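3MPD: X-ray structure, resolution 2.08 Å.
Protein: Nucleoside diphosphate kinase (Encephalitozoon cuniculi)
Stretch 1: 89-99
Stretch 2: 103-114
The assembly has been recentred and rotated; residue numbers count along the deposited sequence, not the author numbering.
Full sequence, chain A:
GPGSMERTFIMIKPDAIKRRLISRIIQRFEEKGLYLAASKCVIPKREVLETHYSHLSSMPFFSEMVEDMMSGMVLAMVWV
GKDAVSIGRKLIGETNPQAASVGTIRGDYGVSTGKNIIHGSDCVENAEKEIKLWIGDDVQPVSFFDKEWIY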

# COMPACT_ATOMS: atom_id res chain seq x y z
N ARG A 89 4.48 -17.44 -1.80
CA ARG A 89 3.62 -18.57 -2.18
C ARG A 89 3.10 -19.31 -0.92
O ARG A 89 1.93 -19.72 -0.86
N LYS A 90 3.99 -19.49 0.06
CA LYS A 90 3.58 -20.20 1.29
C LYS A 90 2.56 -19.39 2.11
O LYS A 90 1.62 -19.95 2.67
N LEU A 91 2.77 -18.08 2.20
CA LEU A 91 1.81 -17.23 2.92
C LEU A 91 0.41 -17.18 2.26
O LEU A 91 -0.62 -17.01 2.94
N ILE A 92 0.41 -17.30 0.93
CA ILE A 92 -0.80 -17.19 0.13
C ILE A 92 -1.62 -18.49 0.16
O ILE A 92 -2.84 -18.43 0.36
N GLY A 93 -0.97 -19.65 -0.00
CA GLY A 93 -1.70 -20.92 0.03
C GLY A 93 -2.05 -21.37 -1.38
O GLY A 93 -1.90 -20.61 -2.35
N GLU A 94 -2.49 -22.62 -1.49
CA GLU A 94 -2.92 -23.27 -2.75
C GLU A 94 -3.90 -22.48 -3.60
O GLU A 94 -4.76 -21.77 -3.08
N THR A 95 -3.80 -22.64 -4.91
CA THR A 95 -4.68 -21.98 -5.83
C THR A 95 -6.16 -22.06 -5.38
O THR A 95 -6.84 -21.04 -5.32
N ASN A 96 -6.63 -23.26 -5.08
CA ASN A 96 -7.98 -23.46 -4.61
C ASN A 96 -8.03 -23.25 -3.09
O ASN A 96 -7.42 -24.03 -2.33
N PRO A 97 -8.77 -22.22 -2.63
CA PRO A 97 -8.82 -21.97 -1.17
C PRO A 97 -9.33 -23.15 -0.34
O PRO A 97 -8.92 -23.26 0.83
N GLN A 98 -10.15 -24.04 -0.91
CA GLN A 98 -10.57 -25.27 -0.16
C GLN A 98 -9.38 -26.16 0.16
O GLN A 98 -9.40 -26.92 1.14
N ALA A 99 -8.34 -26.10 -0.66
CA ALA A 99 -7.15 -26.93 -0.42
C ALA A 99 -6.05 -26.21 0.37
O ALA A 99 -5.15 -26.87 0.88
N GLY A 103 -4.81 -20.56 8.10
CA GLY A 103 -3.66 -19.72 8.45
C GLY A 103 -3.04 -19.06 7.22
O GLY A 103 -2.33 -18.07 7.37
N THR A 104 -3.29 -19.57 6.01
CA THR A 104 -2.86 -18.87 4.77
C THR A 104 -3.91 -17.83 4.39
O THR A 104 -5.05 -17.88 4.85
N ILE A 105 -3.54 -16.90 3.53
CA ILE A 105 -4.46 -15.90 3.03
C ILE A 105 -5.68 -16.54 2.37
O ILE A 105 -6.80 -16.18 2.68
N ARG A 106 -5.45 -17.48 1.46
CA ARG A 106 -6.58 -18.15 0.77
C ARG A 106 -7.34 -19.07 1.71
O ARG A 106 -8.56 -19.15 1.65
N GLY A 107 -6.63 -19.76 2.60
CA GLY A 107 -7.31 -20.61 3.57
C GLY A 107 -8.25 -19.85 4.53
O GLY A 107 -9.29 -20.38 4.94
N ASP A 108 -7.84 -18.65 4.93
CA ASP A 108 -8.59 -17.87 5.93
C ASP A 108 -9.72 -17.02 5.32
O ASP A 108 -10.75 -16.79 5.97
N TYR A 109 -9.54 -16.55 4.09
CA TYR A 109 -10.47 -15.55 3.50
C TYR A 109 -11.11 -16.02 2.20
O TYR A 109 -12.13 -15.49 1.79
N GLY A 110 -10.48 -16.97 1.53
CA GLY A 110 -10.89 -17.34 0.18
C GLY A 110 -11.95 -18.43 0.14
O GLY A 110 -11.98 -19.35 0.99
N VAL A 111 -12.83 -18.33 -0.85
CA VAL A 111 -13.79 -19.41 -1.08
C VAL A 111 -13.65 -20.08 -2.46
O VAL A 111 -13.65 -21.32 -2.56
N SER A 112 -13.55 -19.29 -3.52
CA SER A 112 -13.45 -19.87 -4.86
C SER A 112 -12.06 -19.72 -5.50
O SER A 112 -11.27 -18.85 -5.12
N THR A 113 -11.77 -20.56 -6.50
CA THR A 113 -10.52 -20.47 -7.26
C THR A 113 -10.38 -19.18 -8.07
O THR A 113 -9.25 -18.69 -8.24
N GLY A 114 -11.50 -18.64 -8.55
CA GLY A 114 -11.50 -17.37 -9.32
C GLY A 114 -11.35 -16.11 -8.46
O GLY A 114 -10.75 -15.12 -8.88

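The rule of this contact is that a finishing helix hands its free carbonyls to the free amides of a starting one. Ile 105 N donates to Leu 91 O at 3.0 Å and Arg 106 N to Ile 92 O at 3.0 Å, both nearly straight, so first-turn amides without a partner in their own helix are paid for across the gap. The next amide is settled locally: Thr 104, at the N-cap with chi1 p, accepts from Gly 107 N through OG1 at 2.9 Å.

Gly 93 leaves the helix with positive phi, a backbone that by itself calls for glycine. The space is also taken, since a CB here would point at the second stretch and lie 2.5 Å from Thr 104 OG1.

Arg 106 points in and is the main polar side chain of the contact. With chi1 m and chi2 and chi3 t, it extends along the loop that follows Gly 93. Arg 106 NH1 gives a weak hydrogen bond to Gly 93 O at 3.0 Å, bent to 133°, and an ordinary hydrogen bond to water 1 at 3.0 Å, which accepts. That water also bonds Thr 95 OG1 at 2.7 Å, so it links two side chains whose NH1 and OG1 atoms stand 4.4 Å apart. NE and NH2 find partners elsewhere in the structure. Thr 95 O lies over one guanidinium face and Ile 92 CG2 over the opposite one, with CG2 3.3 Å from Arg 106 CZ.

Ile 92 CG1 lies 4.2 Å from Ile 105 CD1; both side chains are m, t. The CB of Ile 92 points away from the second stretch, yet its branches still reach back to make these contacts.

Pro 97 points in, its ring exo at C-gamma, and packs against backbone: CB lies 3.4 Å from Arg 106 O and 3.3 Å from Gly 110 O, and CG 3.4 Å from Ser 112 O. Arg 106 O is already bonded to Gly 110 N. Gly 110 leaves room for the ring; a CB there would come within 2.9 Å of Pro 97 CG.

Beside it, Asn 96 (chi1 t) uses both ends of its amide. OD1 accepts from Gln 98 N at 3.0 Å and from water 2 at 2.9 Å, while ND2 donates to Gln 98 OE1 at 3.1 Å. Water 2 also donates to Val 111 O at 2.6 Å, bridging the stretches.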

# COMPACT_ATOMS: atom_id res chain seq x y z
CB ARG A 89 4.37 -19.56 -3.03
CG ARG A 89 4.62 -19.09 -4.49
CD ARG A 89 5.62 -20.02 -5.21
NE ARG A 89 5.17 -21.42 -5.34
CZ ARG A 89 4.21 -21.84 -6.17
NH1 ARG A 89 3.54 -20.99 -6.94
NH2 ARG A 89 3.90 -23.13 -6.22
CB LYS A 90 4.78 -20.53 2.17
CG LYS A 90 4.41 -21.29 3.45
CD LYS A 90 5.51 -22.23 3.82
CE LYS A 90 4.99 -23.27 4.82
NZ LYS A 90 6.07 -24.12 5.36
CB LEU A 91 2.33 -15.81 2.98
CG LEU A 91 3.60 -15.48 3.78
CD1 LEU A 91 3.92 -13.98 3.55
CD2 LEU A 91 3.45 -15.77 5.26
CB ILE A 92 -0.47 -16.75 -1.31
CG1 ILE A 92 -0.09 -15.25 -1.29
CG2 ILE A 92 -1.67 -17.01 -2.28
CD1 ILE A 92 0.66 -14.77 -2.61
CB GLU A 94 -3.56 -24.63 -2.43
CG GLU A 94 -2.66 -25.80 -2.80
CD GLU A 94 -1.56 -26.03 -1.79
OE1 GLU A 94 -0.54 -26.66 -2.15
OE2 GLU A 94 -1.72 -25.58 -0.62
CB THR A 95 -4.53 -22.59 -7.23
OG1 THR A 95 -3.19 -22.35 -7.67
CG2 THR A 95 -5.53 -21.97 -8.22
CB ASN A 96 -8.49 -24.86 -5.00
CG ASN A 96 -9.98 -25.07 -4.68
OD1 ASN A 96 -10.55 -24.35 -3.88
ND2 ASN A 96 -10.60 -26.08 -5.30
CB PRO A 97 -9.78 -20.76 -1.05
CG PRO A 97 -9.68 -20.07 -2.41
CD PRO A 97 -9.57 -21.23 -3.38
CB GLN A 98 -11.60 -26.16 -0.91
CG GLN A 98 -12.65 -25.53 -1.75
CD GLN A 98 -13.44 -26.58 -2.59
OE1 GLN A 98 -13.16 -26.80 -3.79
NE2 GLN A 98 -14.43 -27.23 -1.95
CB ALA A 99 -6.59 -27.51 -1.76
CB THR A 104 -2.66 -19.84 3.55
OG1 THR A 104 -3.89 -20.48 3.19
CG2 THR A 104 -1.58 -20.92 3.85
CB ILE A 105 -3.73 -14.94 2.07
CG1 ILE A 105 -2.76 -14.07 2.89
CG2 ILE A 105 -4.72 -14.05 1.36
CD1 ILE A 105 -1.73 -13.32 2.00
CB ARG A 106 -6.09 -18.93 -0.46
CG ARG A 106 -5.63 -17.96 -1.57
CD ARG A 106 -4.92 -18.65 -2.73
NE ARG A 106 -4.63 -17.70 -3.82
CZ ARG A 106 -3.72 -17.95 -4.75
NH1 ARG A 106 -3.03 -19.08 -4.72
NH2 ARG A 106 -3.49 -17.08 -5.72
CB ASP A 108 -7.64 -16.95 6.72
CG ASP A 108 -6.70 -17.72 7.67
OD1 ASP A 108 -6.95 -18.91 8.00
OD2 ASP A 108 -5.70 -17.12 8.07
CB TYR A 109 -9.74 -14.21 3.23
CG TYR A 109 -8.92 -13.66 4.40
CD1 TYR A 109 -9.50 -13.46 5.64
CD2 TYR A 109 -7.58 -13.31 4.24
CE1 TYR A 109 -8.76 -12.99 6.74
CE2 TYR A 109 -6.82 -12.78 5.34
CZ TYR A 109 -7.43 -12.63 6.59
OH TYR A 109 -6.72 -12.16 7.69
CB VAL A 111 -15.26 -18.97 -0.76
CG1 VAL A 111 -16.26 -20.07 -1.16
CG2 VAL A 111 -15.40 -18.68 0.71
CB SER A 112 -14.54 -19.25 -5.76
OG SER A 112 -14.22 -17.89 -5.95
CB THR A 113 -10.31 -21.68 -8.18
OG1 THR A 113 -11.34 -21.74 -9.20
CG2 THR A 113 -10.34 -22.93 -7.36
O HOH W 1 -1.75 -20.14 -7.21
O HOH W 2 -13.13 -23.15 -4.26